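Long-range contact in L protein (CAS virus, PDB 5MV0), which probably cleaves capped host RNAs through its N-terminal endonuclease domain, supplying primers for transcription by the viral polymerase: residues B[60-65]-B[85-90]. Numbering follows the deposited sequence.
Sequences IHNTKE and IVPDGY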
# COMPACT_ATOMS: atom_id res chain seq x y z
N ILE B 60 -14.18 11.03 9.60
CA ILE B 60 -13.37 9.87 9.95
C ILE B 60 -13.98 8.62 9.33
O ILE B 60 -15.18 8.35 9.49
CB ILE B 60 -13.28 9.72 11.48
CG1 ILE B 60 -12.55 10.93 12.08
CG2 ILE B 60 -12.61 8.41 11.88
CD1 ILE B 60 -12.81 11.07 13.56
N HIS B 61 -13.16 7.83 8.64
CA HIS B 61 -13.58 6.50 8.20
C HIS B 61 -13.55 5.56 9.39
O HIS B 61 -12.50 5.39 10.04
CB HIS B 61 -12.66 6.00 7.09
CG HIS B 61 -13.11 4.73 6.45
ND1 HIS B 61 -12.24 3.89 5.78
CD2 HIS B 61 -14.34 4.16 6.34
CE1 HIS B 61 -12.91 2.86 5.30
NE2 HIS B 61 -14.19 3.00 5.62
N ASN B 62 -14.68 4.93 9.68
CA ASN B 62 -14.89 4.21 10.94
C ASN B 62 -14.38 2.76 10.87
O ASN B 62 -15.12 1.80 11.07
CB ASN B 62 -16.37 4.25 11.32
CG ASN B 62 -16.66 3.60 12.66
OD1 ASN B 62 -15.76 3.42 13.48
ND2 ASN B 62 -17.92 3.26 12.88
N THR B 63 -13.07 2.62 10.62
CA THR B 63 -12.47 1.29 10.50
C THR B 63 -12.39 0.54 11.83
O THR B 63 -12.26 -0.69 11.83
CB THR B 63 -11.06 1.38 9.91
OG1 THR B 63 -10.20 2.09 10.80
CG2 THR B 63 -11.09 2.10 8.57
N LYS B 64 -12.43 1.23 12.97
CA LYS B 64 -12.49 0.50 14.23
C LYS B 64 -13.90 0.05 14.56
O LYS B 64 -14.09 -0.64 15.56
CB LYS B 64 -11.93 1.35 15.37
CG LYS B 64 -10.45 1.68 15.18
CD LYS B 64 -9.96 2.51 16.32
CE LYS B 64 -9.09 3.66 15.86
NZ LYS B 64 -8.64 4.45 17.04
N GLU B 65 -14.87 0.45 13.74
CA GLU B 65 -16.26 -0.01 13.84
C GLU B 65 -16.86 0.31 15.21
O GLU B 65 -17.52 -0.53 15.82
CB GLU B 65 -16.35 -1.51 13.52
CG GLU B 65 -15.84 -1.82 12.12
CD GLU B 65 -16.10 -3.24 11.68
OE1 GLU B 65 -16.39 -4.11 12.53
OE2 GLU B 65 -16.01 -3.49 10.46
N ILE B 85 -25.91 0.62 15.83
CA ILE B 85 -25.59 1.03 14.47
C ILE B 85 -24.08 1.19 14.41
O ILE B 85 -23.46 1.70 15.35
CB ILE B 85 -26.28 2.37 14.09
CG1 ILE B 85 -27.81 2.24 14.12
CG2 ILE B 85 -25.82 2.85 12.72
CD1 ILE B 85 -28.51 3.59 13.99
N VAL B 86 -23.48 0.76 13.30
CA VAL B 86 -22.08 1.05 13.01
C VAL B 86 -22.02 1.86 11.73
O VAL B 86 -22.16 1.31 10.63
CB VAL B 86 -21.25 -0.25 12.90
CG1 VAL B 86 -19.82 0.08 12.49
CG2 VAL B 86 -21.28 -1.00 14.22
N PRO B 87 -21.83 3.17 11.81
CA PRO B 87 -21.78 3.99 10.60
C PRO B 87 -20.48 3.78 9.85
O PRO B 87 -19.45 3.40 10.42
CB PRO B 87 -21.88 5.42 11.14
CG PRO B 87 -21.19 5.33 12.48
CD PRO B 87 -21.56 3.96 13.03
N ASP B 88 -20.52 4.06 8.55
CA ASP B 88 -19.31 3.97 7.75
C ASP B 88 -18.31 5.06 8.11
O ASP B 88 -17.10 4.86 8.03
CB ASP B 88 -19.66 4.05 6.27
CG ASP B 88 -20.42 2.85 5.79
OD1 ASP B 88 -20.17 1.75 6.32
OD2 ASP B 88 -21.28 3.02 4.90
N GLY B 89 -18.81 6.23 8.49
CA GLY B 89 -17.94 7.32 8.88
C GLY B 89 -18.67 8.22 9.84
O GLY B 89 -19.90 8.15 9.97
N TYR B 90 -17.90 9.06 10.52
CA TYR B 90 -18.47 9.99 11.48
C TYR B 90 -17.48 11.11 11.76
O TYR B 90 -16.28 10.98 11.49
CB TYR B 90 -18.84 9.30 12.80
CG TYR B 90 -17.62 8.92 13.61
CD1 TYR B 90 -17.16 9.73 14.64
CD2 TYR B 90 -16.93 7.74 13.34
CE1 TYR B 90 -16.03 9.39 15.38
CE2 TYR B 90 -15.81 7.38 14.08
CZ TYR B 90 -15.37 8.21 15.10
OH TYR B 90 -14.26 7.87 15.83
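At one edge of this chain's mixed sheet in the PD-(D/E)XK-type endonuclease domain, the short strand 60-61 pairs antiparallel with strand 89-93. Ile60 and Tyr90 form a hydrogen-bonded pair: Ile60 N reaches Tyr90 O at 2.8 Å, and Tyr90 N returns to Ile60 O at 3.0 Å. The pairing runs on into the loop through Asn62 N, which donates almost straight (168°) to Asp88 O. Asn62 chi1 of -177°, CG anti to the backbone N, sends CG toward 85-90, where ND2 gives an in-plane hydrogen to Pro87 O at 2.9 Å; a second bond from ND2 to Ile66 O further fixes this buried group. The Asn62 amide stands nearly perpendicular (85°) to the Tyr90 ring, with OD1 4.0 Å from Tyr90 CE2. Ile60 CB lies over one face of that ring, and CG2 comes within 4.0 Å of Tyr90 CE2. The His61 side chain points to the opposite face of the sheet from Ile60 and Tyr90; Asp88 O meets its ring edge in plane, 3.3 Å from CD2, while His61 NE2 is hydrogen-bonded to Glu50 OE1 of helix 34-57. Asp88 and Gly89 form a classic beta bulge opposite Leu102. Where the type I turn 62-65 ends, Val86 CG1 packs 3.8 Å from Glu65 CA.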